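Side-chain contacts in pyruvate kinase (Pseudomonas aeruginosa, PDB 6QXL), which probably catalyses the final step of glycolysis, moving the phosphoryl group of phosphoenolpyruvate to ADP to give pyruvate and ATP: residues A[33-38]-A[186-191]; A[50-55]-A[61-66]; A[123-128]-A[142-147]. All blocks are in the same frame, centred on the assembly; numbering follows the deposited sequence.

Interaction 1 (A[33-38]-A[186-191])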
ATOM      1  N   ALA A  33      33.024   5.043 -23.116  1.00 38.97           N
ATOM      2  CA  ALA A  33      34.261   4.307 -23.238  1.00 37.94           C
ATOM      3  C   ALA A  33      35.076   4.551 -21.985  1.00 40.91           C
ATOM      4  O   ALA A  33      35.306   5.709 -21.603  1.00 39.33           O
ATOM      5  CB  ALA A  33      35.031   4.760 -24.467  1.00 38.01           C
ATOM      6  N   ARG A  34      35.506   3.462 -21.340  1.00 42.39           N
ATOM      7  CA  ARG A  34      36.292   3.552 -20.118  1.00 45.15           C
ATOM      8  C   ARG A  34      37.762   3.328 -20.465  1.00 49.54           C
ATOM      9  O   ARG A  34      38.108   2.363 -21.153  1.00 50.85           O
ATOM     10  CB  ARG A  34      35.814   2.499 -19.107  1.00 46.74           C
ATOM     11  CG  ARG A  34      36.708   2.280 -17.893  1.00 43.43           C
ATOM     12  CD  ARG A  34      35.979   1.404 -16.894  1.00 47.51           C
ATOM     13  NE  ARG A  34      36.849   1.033 -15.765  1.00 49.57           N
ATOM     14  CZ  ARG A  34      37.598  -0.066 -15.682  1.00 46.38           C
ATOM     15  NH1 ARG A  34      37.617  -0.977 -16.647  1.00 44.13           N
ATOM     16  NH2 ARG A  34      38.334  -0.263 -14.603  1.00 51.01           N
ATOM     17  N   LEU A  35      38.608   4.221 -19.978  1.00 46.27           N
ATOM     18  CA  LEU A  35      40.032   4.143 -20.191  1.00 44.97           C
ATOM     19  C   LEU A  35      40.623   3.807 -18.843  1.00 49.54           C
ATOM     20  O   LEU A  35      40.601   4.643 -17.926  1.00 47.34           O
ATOM     21  CB  LEU A  35      40.578   5.477 -20.704  1.00 48.38           C
ATOM     22  CG  LEU A  35      39.816   6.114 -21.865  1.00 51.98           C
ATOM     23  CD1 LEU A  35      40.546   7.410 -22.251  1.00 48.98           C
ATOM     24  CD2 LEU A  35      39.731   5.225 -23.083  1.00 49.85           C
ATOM     25  N   ASN A  36      41.129   2.583 -18.709  1.00 53.13           N
ATOM     26  CA  ASN A  36      41.636   2.121 -17.428  1.00 47.63           C
ATOM     27  C   ASN A  36      43.090   2.519 -17.310  1.00 47.96           C
ATOM     28  O   ASN A  36      43.931   1.973 -18.002  1.00 48.28           O
ATOM     29  CB  ASN A  36      41.433   0.603 -17.309  1.00 46.62           C
ATOM     30  CG  ASN A  36      41.872   0.049 -15.976  1.00 46.28           C
ATOM     31  OD1 ASN A  36      42.184   0.791 -15.040  1.00 48.30           O
ATOM     32  ND2 ASN A  36      41.907  -1.255 -15.888  1.00 49.73           N
ATOM     33  N   PHE A  37      43.386   3.459 -16.427  1.00 50.56           N
ATOM     34  CA  PHE A  37      44.762   3.939 -16.288  1.00 54.62           C
ATOM     35  C   PHE A  37      45.691   2.942 -15.628  1.00 56.79           C
ATOM     36  O   PHE A  37      46.888   3.149 -15.649  1.00 62.08           O
ATOM     37  CB  PHE A  37      44.824   5.280 -15.539  1.00 55.48           C
ATOM     38  CG  PHE A  37      44.226   6.441 -16.288  1.00 65.16           C
ATOM     39  CD1 PHE A  37      44.531   6.678 -17.629  1.00 69.18           C
ATOM     40  CD2 PHE A  37      43.356   7.314 -15.648  1.00 69.92           C
ATOM     41  CE1 PHE A  37      43.985   7.758 -18.313  1.00 70.61           C
ATOM     42  CE2 PHE A  37      42.802   8.403 -16.317  1.00 68.17           C
ATOM     43  CZ  PHE A  37      43.122   8.633 -17.652  1.00 70.27           C
ATOM     44  N   SER A  38      45.176   1.863 -15.057  1.00 63.28           N
ATOM     45  CA  SER A  38      46.057   0.802 -14.530  1.00 64.01           C
ATOM     46  C   SER A  38      46.991   0.229 -15.613  1.00 62.77           C
ATOM     47  O   SER A  38      48.055  -0.242 -15.286  1.00 63.25           O
ATOM     48  CB  SER A  38      45.228  -0.358 -13.970  1.00 67.04           C
ATOM     49  OG  SER A  38      44.371   0.083 -12.949  1.00 68.91           O
ATOM     50  N   MET A 186      42.975  15.737 -21.256  1.00 52.92           N
ATOM     51  CA  MET A 186      42.214  15.084 -22.324  1.00 58.98           C
ATOM     52  C   MET A 186      40.756  15.512 -22.374  1.00 61.48           C
ATOM     53  O   MET A 186      40.029  15.049 -23.248  1.00 57.03           O
ATOM     54  CB  MET A 186      42.270  13.562 -22.147  1.00 66.76           C
ATOM     55  CG  MET A 186      43.650  12.941 -22.303  1.00 63.09           C
ATOM     56  SD  MET A 186      43.651  11.225 -21.767  1.00 61.99           S
ATOM     57  CE  MET A 186      42.878  10.479 -23.195  1.00 61.29           C
ATOM     58  N   ASP A 187      40.322  16.384 -21.451  1.00 68.76           N
ATOM     59  CA  ASP A 187      38.905  16.811 -21.341  1.00 75.59           C
ATOM     60  C   ASP A 187      37.959  15.635 -21.145  1.00 71.78           C
ATOM     61  O   ASP A 187      36.931  15.523 -21.812  1.00 65.52           O
ATOM     62  CB  ASP A 187      38.447  17.628 -22.574  1.00 76.19           C
ATOM     63  CG  ASP A 187      38.936  19.044 -22.545  1.00 84.19           C
ATOM     64  OD1 ASP A 187      39.594  19.505 -21.550  1.00 87.00           O
ATOM     65  OD2 ASP A 187      38.605  19.711 -23.543  1.00 87.14           O
ATOM     66  N   LEU A 188      38.319  14.737 -20.239  1.00 71.14           N
ATOM     67  CA  LEU A 188      37.484  13.579 -19.984  1.00 66.58           C
ATOM     68  C   LEU A 188      36.177  14.004 -19.319  1.00 57.75           C
ATOM     69  O   LEU A 188      36.145  14.943 -18.525  1.00 53.65           O
ATOM     70  CB  LEU A 188      38.225  12.563 -19.116  1.00 70.61           C
ATOM     71  CG  LEU A 188      39.476  11.913 -19.716  1.00 62.79           C
ATOM     72  CD1 LEU A 188      39.957  10.802 -18.814  1.00 60.40           C
ATOM     73  CD2 LEU A 188      39.221  11.382 -21.123  1.00 58.94           C
ATOM     74  N   ASP A 189      35.107  13.308 -19.672  1.00 51.01           N
ATOM     75  CA  ASP A 189      33.780  13.610 -19.155  1.00 49.37           C
ATOM     76  C   ASP A 189      33.564  13.065 -17.740  1.00 49.50           C
ATOM     77  O   ASP A 189      32.883  13.694 -16.930  1.00 51.00           O
ATOM     78  CB  ASP A 189      32.753  13.063 -20.118  1.00 48.53           C
ATOM     79  CG  ASP A 189      32.990  13.555 -21.531  1.00 46.04           C
ATOM     80  OD1 ASP A 189      32.895  14.766 -21.765  1.00 46.34           O
ATOM     81  OD2 ASP A 189      33.345  12.751 -22.394  1.00 47.64           O
ATOM     82  N   TYR A 190      34.146  11.900 -17.447  1.00 52.54           N
ATOM     83  CA  TYR A 190      34.040  11.279 -16.126  1.00 49.92           C
ATOM     84  C   TYR A 190      35.403  10.799 -15.673  1.00 46.84           C
ATOM     85  O   TYR A 190      36.208  10.335 -16.474  1.00 45.60           O
ATOM     86  CB  TYR A 190      33.066  10.082 -16.152  1.00 49.06           C
ATOM     87  CG  TYR A 190      31.621  10.460 -16.298  1.00 46.86           C
ATOM     88  CD1 TYR A 190      30.881  10.897 -15.206  1.00 45.24           C
ATOM     89  CD2 TYR A 190      30.991  10.388 -17.528  1.00 47.07           C
ATOM     90  CE1 TYR A 190      29.553  11.245 -15.348  1.00 43.69           C
ATOM     91  CE2 TYR A 190      29.659  10.734 -17.672  1.00 40.65           C
ATOM     92  CZ  TYR A 190      28.951  11.134 -16.581  1.00 40.73           C
ATOM     93  OH  TYR A 190      27.649  11.499 -16.745  1.00 39.87           O
ATOM     94  N   VAL A 191      35.639  10.896 -14.375  1.00 44.49           N
ATOM     95  CA  VAL A 191      36.823  10.336 -13.739  1.00 44.53           C
ATOM     96  C   VAL A 191      36.364   9.483 -12.566  1.00 41.65           C
ATOM     97  O   VAL A 191      35.587   9.935 -11.733  1.00 42.68           O
ATOM     98  CB  VAL A 191      37.756  11.439 -13.239  1.00 41.78           C
ATOM     99  CG1 VAL A 191      38.877  10.876 -12.378  1.00 42.71           C
ATOM    100  CG2 VAL A 191      38.345  12.168 -14.428  1.00 46.00           C
TER

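Interaction 2 (A[50-55]-A[61-66])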
ATOM      1  N   ARG A  50      40.855  10.198 -28.853  1.00 67.73           N
ATOM      2  CA  ARG A  50      40.634  10.960 -30.076  1.00 63.00           C
ATOM      3  C   ARG A  50      39.802  10.150 -31.065  1.00 57.84           C
ATOM      4  O   ARG A  50      38.903  10.686 -31.719  1.00 56.79           O
ATOM      5  CB  ARG A  50      41.975  11.369 -30.678  1.00 71.85           C
ATOM      6  CG  ARG A  50      41.989  12.223 -31.924  1.00 82.22           C
ATOM      7  CD  ARG A  50      43.357  12.784 -32.303  1.00 86.03           C
ATOM      8  NE  ARG A  50      44.326  13.216 -31.252  1.00 90.03           N
ATOM      9  CZ  ARG A  50      44.158  14.251 -30.419  1.00 88.82           C
ATOM     10  NH1 ARG A  50      45.082  14.526 -29.507  1.00 87.38           N
ATOM     11  NH2 ARG A  50      43.062  15.004 -30.488  1.00 87.00           N
ATOM     12  N   LEU A  51      40.080   8.859 -31.144  1.00 56.11           N
ATOM     13  CA  LEU A  51      39.450   8.004 -32.134  1.00 61.64           C
ATOM     14  C   LEU A  51      37.972   7.771 -31.812  1.00 64.45           C
ATOM     15  O   LEU A  51      37.139   7.745 -32.721  1.00 63.28           O
ATOM     16  CB  LEU A  51      40.209   6.671 -32.189  1.00 70.82           C
ATOM     17  CG  LEU A  51      40.395   5.897 -33.489  1.00 72.68           C
ATOM     18  CD1 LEU A  51      40.740   6.793 -34.655  1.00 75.52           C
ATOM     19  CD2 LEU A  51      41.493   4.856 -33.304  1.00 70.50           C
ATOM     20  N   VAL A  52      37.646   7.605 -30.535  1.00 63.49           N
ATOM     21  CA  VAL A  52      36.261   7.358 -30.154  1.00 62.32           C
ATOM     22  C   VAL A  52      35.447   8.611 -30.419  1.00 55.39           C
ATOM     23  O   VAL A  52      34.356   8.532 -30.979  1.00 51.97           O
ATOM     24  CB  VAL A  52      36.126   6.901 -28.683  1.00 68.19           C
ATOM     25  CG1 VAL A  52      34.663   6.770 -28.281  1.00 67.43           C
ATOM     26  CG2 VAL A  52      36.876   5.688 -28.360  1.00 75.11           C
ATOM     27  N   ARG A  53      35.983   9.768 -30.061  1.00 47.95           N
ATOM     28  CA  ARG A  53      35.257  11.022 -30.297  1.00 46.60           C
ATOM     29  C   ARG A  53      35.045  11.300 -31.774  1.00 54.91           C
ATOM     30  O   ARG A  53      33.985  11.762 -32.162  1.00 58.99           O
ATOM     31  CB  ARG A  53      35.951  12.194 -29.601  1.00 44.20           C
ATOM     32  CG  ARG A  53      35.689  12.179 -28.110  1.00 44.96           C
ATOM     33  CD  ARG A  53      36.486  13.206 -27.353  1.00 43.82           C
ATOM     34  NE  ARG A  53      35.936  13.349 -25.994  1.00 47.81           N
ATOM     35  CZ  ARG A  53      36.587  13.865 -24.942  1.00 50.49           C
ATOM     36  NH1 ARG A  53      37.820  14.341 -25.071  1.00 50.97           N
ATOM     37  NH2 ARG A  53      35.994  13.915 -23.758  1.00 49.93           N
ATOM     38  N   GLU A  54      36.045  10.989 -32.589  1.00 62.89           N
ATOM     39  CA  GLU A  54      35.944  11.152 -34.041  1.00 63.19           C
ATOM     40  C   GLU A  54      34.887  10.230 -34.614  1.00 60.10           C
ATOM     41  O   GLU A  54      34.004  10.657 -35.346  1.00 58.32           O
ATOM     42  CB  GLU A  54      37.313  10.899 -34.679  1.00 66.45           C
ATOM     43  CG  GLU A  54      38.225  12.126 -34.589  1.00 71.08           C
ATOM     44  CD  GLU A  54      39.684  11.858 -34.959  1.00 77.66           C
ATOM     45  OE1 GLU A  54      40.539  12.726 -34.668  1.00 82.85           O
ATOM     46  OE2 GLU A  54      39.963  10.791 -35.542  1.00 82.25           O
ATOM     47  N   LEU A  55      34.962   8.968 -34.251  1.00 60.35           N
ATOM     48  CA  LEU A  55      34.051   7.962 -34.776  1.00 64.37           C
ATOM     49  C   LEU A  55      32.618   8.146 -34.263  1.00 62.49           C
ATOM     50  O   LEU A  55      31.656   7.893 -34.997  1.00 64.27           O
ATOM     51  CB  LEU A  55      34.587   6.583 -34.447  1.00 76.67           C
ATOM     52  CG  LEU A  55      35.825   6.211 -35.251  1.00 80.85           C
ATOM     53  CD1 LEU A  55      36.597   5.072 -34.592  1.00 85.15           C
ATOM     54  CD2 LEU A  55      35.448   5.821 -36.676  1.00 78.19           C
ATOM     55  N   ARG A  61      26.610  10.160 -32.785  1.00 57.28           N
ATOM     56  CA  ARG A  61      26.458   9.560 -31.483  1.00 52.52           C
ATOM     57  C   ARG A  61      27.241  10.382 -30.475  1.00 50.26           C
ATOM     58  O   ARG A  61      28.199  11.094 -30.807  1.00 41.91           O
ATOM     59  CB  ARG A  61      26.969   8.126 -31.498  1.00 51.13           C
ATOM     60  CG  ARG A  61      26.137   7.172 -32.343  1.00 50.62           C
ATOM     61  CD  ARG A  61      25.006   6.600 -31.555  1.00 55.36           C
ATOM     62  NE  ARG A  61      25.466   5.842 -30.408  1.00 58.23           N
ATOM     63  CZ  ARG A  61      24.682   5.416 -29.413  1.00 62.43           C
ATOM     64  NH1 ARG A  61      23.367   5.614 -29.445  1.00 55.78           N
ATOM     65  NH2 ARG A  61      25.219   4.704 -28.405  1.00 73.27           N
ATOM     66  N   PHE A  62      26.827  10.258 -29.224  1.00 52.87           N
ATOM     67  CA  PHE A  62      27.425  11.012 -28.144  1.00 54.07           C
ATOM     68  C   PHE A  62      27.918  10.015 -27.126  1.00 52.21           C
ATOM     69  O   PHE A  62      27.134   9.433 -26.379  1.00 56.11           O
ATOM     70  CB  PHE A  62      26.407  11.995 -27.569  1.00 51.97           C
ATOM     71  CG  PHE A  62      25.925  12.966 -28.585  1.00 53.37           C
ATOM     72  CD1 PHE A  62      24.861  12.623 -29.430  1.00 58.02           C
ATOM     73  CD2 PHE A  62      26.575  14.179 -28.773  1.00 49.31           C
ATOM     74  CE1 PHE A  62      24.428  13.490 -30.413  1.00 53.98           C
ATOM     75  CE2 PHE A  62      26.138  15.067 -29.736  1.00 47.10           C
ATOM     76  CZ  PHE A  62      25.091  14.712 -30.571  1.00 52.36           C
ATOM     77  N   VAL A  63      29.229   9.784 -27.154  1.00 49.52           N
ATOM     78  CA  VAL A  63      29.883   8.831 -26.288  1.00 44.29           C
ATOM     79  C   VAL A  63      30.757   9.576 -25.287  1.00 40.57           C
ATOM     80  O   VAL A  63      31.641  10.332 -25.661  1.00 35.89           O
ATOM     81  CB  VAL A  63      30.729   7.850 -27.103  1.00 50.76           C
ATOM     82  CG1 VAL A  63      31.491   6.893 -26.179  1.00 59.77           C
ATOM     83  CG2 VAL A  63      29.835   7.087 -28.099  1.00 51.12           C
ATOM     84  N   ALA A  64      30.505   9.360 -24.002  1.00 37.21           N
ATOM     85  CA  ALA A  64      31.342   9.947 -22.972  1.00 41.57           C
ATOM     86  C   ALA A  64      32.633   9.157 -22.839  1.00 43.87           C
ATOM     87  O   ALA A  64      32.710   8.005 -23.259  1.00 41.10           O
ATOM     88  CB  ALA A  64      30.607   9.973 -21.638  1.00 46.78           C
ATOM     89  N   LEU A  65      33.628   9.804 -22.234  1.00 39.18           N
ATOM     90  CA  LEU A  65      34.881   9.183 -21.902  1.00 41.76           C
ATOM     91  C   LEU A  65      35.056   9.197 -20.409  1.00 44.55           C
ATOM     92  O   LEU A  65      34.979  10.243 -19.772  1.00 46.90           O
ATOM     93  CB  LEU A  65      36.061   9.904 -22.555  1.00 44.93           C
ATOM     94  CG  LEU A  65      36.094   9.985 -24.077  1.00 47.00           C
ATOM     95  CD1 LEU A  65      37.496  10.468 -24.535  1.00 46.49           C
ATOM     96  CD2 LEU A  65      35.742   8.672 -24.761  1.00 47.71           C
ATOM     97  N   LEU A  66      35.308   8.014 -19.862  1.00 46.88           N
ATOM     98  CA  LEU A  66      35.503   7.838 -18.445  1.00 49.93           C
ATOM     99  C   LEU A  66      36.934   7.370 -18.246  1.00 51.67           C
ATOM    100  O   LEU A  66      37.369   6.418 -18.904  1.00 49.15           O
ATOM    101  CB  LEU A  66      34.506   6.806 -17.913  1.00 44.69           C
ATOM    102  CG  LEU A  66      34.586   6.502 -16.422  1.00 44.85           C
ATOM    103  CD1 LEU A  66      33.211   6.171 -15.900  1.00 48.92           C
ATOM    104  CD2 LEU A  66      35.518   5.357 -16.120  1.00 43.97           C
TER

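Interaction 3 (A[123-128]-A[142-147])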
ATOM      1  N   ASP A 123      44.870 -14.712   8.222  1.00 39.97           N
ATOM      2  CA  ASP A 123      44.323 -13.881   7.138  1.00 38.14           C
ATOM      3  C   ASP A 123      44.338 -14.638   5.808  1.00 37.23           C
ATOM      4  O   ASP A 123      45.287 -15.394   5.544  1.00 41.09           O
ATOM      5  CB  ASP A 123      45.104 -12.583   6.994  1.00 39.50           C
ATOM      6  CG  ASP A 123      44.883 -11.612   8.178  1.00 41.12           C
ATOM      7  OD1 ASP A 123      44.148 -11.942   9.134  1.00 44.96           O
ATOM      8  OD2 ASP A 123      45.482 -10.514   8.213  1.00 38.85           O
ATOM      9  N   GLU A 124      43.296 -14.492   5.006  1.00 38.80           N
ATOM     10  CA  GLU A 124      43.263 -15.059   3.663  1.00 40.80           C
ATOM     11  C   GLU A 124      43.551 -13.967   2.652  1.00 37.88           C
ATOM     12  O   GLU A 124      42.957 -12.901   2.721  1.00 34.71           O
ATOM     13  CB  GLU A 124      41.907 -15.738   3.349  1.00 46.34           C
ATOM     14  CG  GLU A 124      41.579 -16.856   4.332  1.00 50.74           C
ATOM     15  CD  GLU A 124      40.507 -17.839   3.962  1.00 56.80           C
ATOM     16  OE1 GLU A 124      40.063 -18.553   4.880  1.00 66.08           O
ATOM     17  OE2 GLU A 124      40.063 -17.904   2.796  1.00 65.65           O
ATOM     18  N   LEU A 125      44.472 -14.237   1.730  1.00 39.30           N
ATOM     19  CA  LEU A 125      44.864 -13.284   0.698  1.00 38.83           C
ATOM     20  C   LEU A 125      44.371 -13.791  -0.642  1.00 39.76           C
ATOM     21  O   LEU A 125      44.468 -14.976  -0.936  1.00 44.83           O
ATOM     22  CB  LEU A 125      46.377 -13.126   0.665  1.00 40.18           C
ATOM     23  CG  LEU A 125      47.030 -12.626   1.951  1.00 42.28           C
ATOM     24  CD1 LEU A 125      48.585 -12.820   1.804  1.00 45.92           C
ATOM     25  CD2 LEU A 125      46.553 -11.208   2.287  1.00 41.07           C
ATOM     26  N   LEU A 126      43.836 -12.886  -1.449  1.00 42.65           N
ATOM     27  CA  LEU A 126      43.276 -13.212  -2.745  1.00 42.55           C
ATOM     28  C   LEU A 126      44.061 -12.480  -3.823  1.00 38.16           C
ATOM     29  O   LEU A 126      44.253 -11.271  -3.754  1.00 39.25           O
ATOM     30  CB  LEU A 126      41.811 -12.818  -2.788  1.00 46.26           C
ATOM     31  CG  LEU A 126      40.853 -13.781  -2.046  1.00 46.98           C
ATOM     32  CD1 LEU A 126      40.760 -13.588  -0.555  1.00 54.82           C
ATOM     33  CD2 LEU A 126      39.461 -13.748  -2.537  1.00 50.05           C
ATOM     34  N   LEU A 127      44.538 -13.242  -4.794  1.00 40.72           N
ATOM     35  CA  LEU A 127      45.362 -12.712  -5.869  1.00 45.03           C
ATOM     36  C   LEU A 127      44.654 -12.904  -7.203  1.00 48.13           C
ATOM     37  O   LEU A 127      43.902 -13.874  -7.375  1.00 49.65           O
ATOM     38  CB  LEU A 127      46.713 -13.409  -5.926  1.00 45.31           C
ATOM     39  CG  LEU A 127      47.634 -13.108  -4.740  1.00 42.16           C
ATOM     40  CD1 LEU A 127      47.558 -14.239  -3.747  1.00 47.27           C
ATOM     41  CD2 LEU A 127      49.076 -12.785  -5.200  1.00 44.63           C
ATOM     42  N   ASP A 128      44.907 -11.978  -8.139  1.00 56.44           N
ATOM     43  CA  ASP A 128      44.310 -12.026  -9.465  1.00 62.69           C
ATOM     44  C   ASP A 128      42.776 -12.101  -9.376  1.00 62.46           C
ATOM     45  O   ASP A 128      42.142 -13.028  -9.894  1.00 61.28           O
ATOM     46  CB  ASP A 128      44.859 -13.211 -10.289  1.00 66.31           C
ATOM     47  CG  ASP A 128      44.561 -13.064 -11.781  1.00 66.36           C
ATOM     48  OD1 ASP A 128      43.929 -12.057 -12.195  1.00 58.98           O
ATOM     49  OD2 ASP A 128      44.951 -13.953 -12.541  1.00 63.89           O
ATOM     50  N   ASP A 142      59.532  -8.734   7.603  1.00 40.11           N
ATOM     51  CA  ASP A 142      59.687  -8.421   6.206  1.00 36.39           C
ATOM     52  C   ASP A 142      58.919  -9.352   5.238  1.00 32.33           C
ATOM     53  O   ASP A 142      59.102  -9.219   4.029  1.00 36.02           O
ATOM     54  CB  ASP A 142      61.164  -8.424   5.867  1.00 36.43           C
ATOM     55  CG  ASP A 142      61.796  -9.828   5.933  1.00 43.05           C
ATOM     56  OD1 ASP A 142      61.333 -10.675   6.729  1.00 39.61           O
ATOM     57  OD2 ASP A 142      62.750 -10.109   5.152  1.00 42.06           O
ATOM     58  N   GLU A 143      58.113 -10.292   5.738  1.00 30.38           N
ATOM     59  CA  GLU A 143      57.477 -11.215   4.843  1.00 32.84           C
ATOM     60  C   GLU A 143      56.290 -11.915   5.443  1.00 28.54           C
ATOM     61  O   GLU A 143      56.178 -12.026   6.682  1.00 28.16           O
ATOM     62  CB  GLU A 143      58.463 -12.290   4.305  1.00 41.77           C
ATOM     63  CG  GLU A 143      59.042 -13.247   5.265  1.00 44.53           C
ATOM     64  CD  GLU A 143      60.074 -14.179   4.638  1.00 46.34           C
ATOM     65  OE1 GLU A 143      60.247 -15.354   5.111  1.00 45.14           O
ATOM     66  OE2 GLU A 143      60.705 -13.845   3.647  1.00 50.33           O
ATOM     67  N   LEU A 144      55.413 -12.410   4.563  1.00 28.88           N
ATOM     68  CA  LEU A 144      54.301 -13.250   4.955  1.00 30.64           C
ATOM     69  C   LEU A 144      54.545 -14.638   4.362  1.00 30.48           C
ATOM     70  O   LEU A 144      54.839 -14.771   3.163  1.00 33.09           O
ATOM     71  CB  LEU A 144      52.996 -12.711   4.429  1.00 33.53           C
ATOM     72  CG  LEU A 144      52.517 -11.351   4.952  1.00 35.37           C
ATOM     73  CD1 LEU A 144      51.183 -10.992   4.293  1.00 38.07           C
ATOM     74  CD2 LEU A 144      52.273 -11.299   6.468  1.00 39.83           C
ATOM     75  N   ARG A 145      54.437 -15.667   5.203  1.00 30.90           N
ATOM     76  CA  ARG A 145      54.648 -17.039   4.784  1.00 31.17           C
ATOM     77  C   ARG A 145      53.310 -17.738   4.732  1.00 31.09           C
ATOM     78  O   ARG A 145      52.619 -17.842   5.758  1.00 31.39           O
ATOM     79  CB  ARG A 145      55.550 -17.760   5.764  1.00 33.18           C
ATOM     80  CG  ARG A 145      56.966 -17.222   5.768  1.00 34.73           C
ATOM     81  CD  ARG A 145      57.747 -17.671   6.979  1.00 36.86           C
ATOM     82  NE  ARG A 145      58.910 -16.797   7.163  1.00 36.37           N
ATOM     83  CZ  ARG A 145      59.553 -16.562   8.292  1.00 36.59           C
ATOM     84  NH1 ARG A 145      59.229 -17.286   9.372  1.00 36.61           N
ATOM     85  NH2 ARG A 145      60.585 -15.753   8.293  1.00 37.62           N
ATOM     86  N   CYS A 146      52.947 -18.226   3.543  1.00 29.08           N
ATOM     87  CA  CYS A 146      51.588 -18.653   3.279  1.00 33.67           C
ATOM     88  C   CYS A 146      51.487 -20.079   2.765  1.00 34.31           C
ATOM     89  O   CYS A 146      52.465 -20.670   2.281  1.00 36.93           O
ATOM     90  CB  CYS A 146      50.947 -17.709   2.262  1.00 34.40           C
ATOM     91  SG  CYS A 146      51.045 -15.949   2.701  1.00 37.33           S
ATOM     92  N   ARG A 147      50.285 -20.620   2.876  1.00 37.94           N
ATOM     93  CA  ARG A 147      49.900 -21.878   2.254  1.00 42.41           C
ATOM     94  C   ARG A 147      48.826 -21.593   1.205  1.00 44.18           C
ATOM     95  O   ARG A 147      47.893 -20.810   1.458  1.00 41.18           O
ATOM     96  CB  ARG A 147      49.345 -22.837   3.319  1.00 46.35           C
ATOM     97  CG  ARG A 147      49.224 -24.267   2.842  1.00 44.90           C
ATOM     98  CD  ARG A 147      48.694 -25.206   3.901  1.00 43.53           C
ATOM     99  NE  ARG A 147      47.288 -24.978   4.233  1.00 43.12           N
ATOM    100  CZ  ARG A 147      46.797 -24.403   5.336  1.00 40.76           C
ATOM    101  NH1 ARG A 147      47.610 -23.916   6.280  1.00 45.18           N
ATOM    102  NH2 ARG A 147      45.490 -24.304   5.497  1.00 38.89           N
TER

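Interaction 1 (A[33-38]-A[186-191])
In the apolar layer between the strands of the (beta/alpha)8 barrel and its helical coat, Leu35 and Phe37 reach across to Met186 and Leu188. Leu35 and Met186 meet tip to tip, with CD1 of Leu35 4.0 Å from CE of Met186. The Met186 chain is bent at its last torsion (chi3 78°), which turns the methyl off the run of the chain and onto the leucine. Leu188 spreads its two methyls over both partners: its CD2 lies 4.3 Å from CD1 of Leu35, while its CD1 is 4.0 Å from CZ of Phe37, the far end of the ring. Phe37 and Leu188 converge from facing sides. One face of the Phe37 ring is centred beneath the carbonyl oxygen of Leu35, 4.3 Å above the plane. No hydrogen bond joins the two segments, but the chain leaving the strand is set by an Asx turn. Asn36 OD1 accepts from Ser38 N (3.2 Å) and from Ser38 OG (3.1 Å), both arriving from the same face of the amide. On the other segment a Schellman motif at Asp187 ends helix 174-185 and turns the chain from Met186 to Leu188. The four apolar side chains sit under helices 42-58 and 174-185: Met186 touches His45 and Ala49, Phe37 packs edge-to-face with His45 and also meets Leu182, and Leu188 touches Ala183. Strand 64-68 runs between strands 32-36 and 190-193, so the contact spans it, with Leu188 resting on Leu65.

Interaction 2 (A[50-55]-A[61-66])
Leu65 lies against the flat of the Arg53 guanidinium: its CD1 sits 3.5 Å from CZ of Arg53, over the centre of one face. The leucine slants across the arginine, which runs straight through its aliphatic part as far as NE and brings one face of its guanidinium against the leucine methyl, while NH1 and NH2 at the edge make its polar bonds. Those nitrogens hold the guanidinium in place. NH2 forms a salt bridge with Asp189 and a hydrogen bond with the carbonyl of Asp187, and NH1 bonds the carbonyl of Met186, so the group also binds the turn that follows helix 174-185. The other methyl of Leu65, CD2, lies 4.1 Å from CG1 of Val52, the two side chains running antiparallel alongside each other. Val52 meets Val63 at about a right angle, CG1 to CG1, at 3.8 Å. In both valines this branch stands anti to the backbone N (chi1 175° in Val52, 177° in Val63), which points Val52 CG1 at Val63, where it also touches Leu65. On the helix side, Val52 also touches Ile26 of helix 19-28. The contact joins helix 42-58 to strand 64-68, the second half of the beta-alpha-beta crossover that starts at strand 32-36; such overlapping crossovers, each adding one strand and one helix, build a TIM barrel.

Interaction 3 (A[123-128]-A[142-147])
Leu125 directs one methyl, CD1, at two side chains of strand 143-148. It lies 4.0 Å from CD1 of Leu144 and 4.1 Å from SG of Cys146. Leu144 and Cys146, two residues apart, project from the same side of their strand, and the methyl touches both; Leu125 and Leu144 meet at a slant. The backbones stay well apart, the CA atoms of Leu125 and Cys146 being 9.0 Å from each other, because strand 132-139 runs between the two strands and only side chains bridge the gap. Phe94 and Ile160 also touch Leu125. Glu143 and Arg145, which alternate with Leu144 and Cys146 along the strand, carry charge. Arg145 grips Glu143 side-on, with two nitrogens on one oxygen: NE reaches OE1 of Glu143 at 2.8 Å, nearly straight (166°) and on the anti lone pair, whereas NH2 comes to OE1 at 3.2 Å from above the carboxylate plane. Glu143 OE2 pairs in turn with Arg93, and Arg145 NH1 with Glu138, so the ions form a linked cluster. An apolar face inside and a salt-bridged face behind it fit the curled, mostly antiparallel sheet of the B domain, the lid inserted in the pyruvate kinase barrel after its third strand.

All three contacts are buried, yet they serve two parts of the fold. Interactions 1 and 2 belong to the barrel, their centres 11 Å apart, and share its helix-strand layer: strand 64-68, used by interaction 2, lies between the two strands of interaction 1, and Leu35 N is 2.7 Å from Leu66 O in a probable backbone hydrogen bond. Interaction 1 is wholly apolar, while interaction 2, farther from the centre of the chain, adds a charged group whose polar bonds tie it to the 186-191 segment. Interaction 3 stands apart, centred about 32 Å from the centre of interaction 1 and 41 Å from that of interaction 2, in the sheet inserted between strands 64-68 and 190-193.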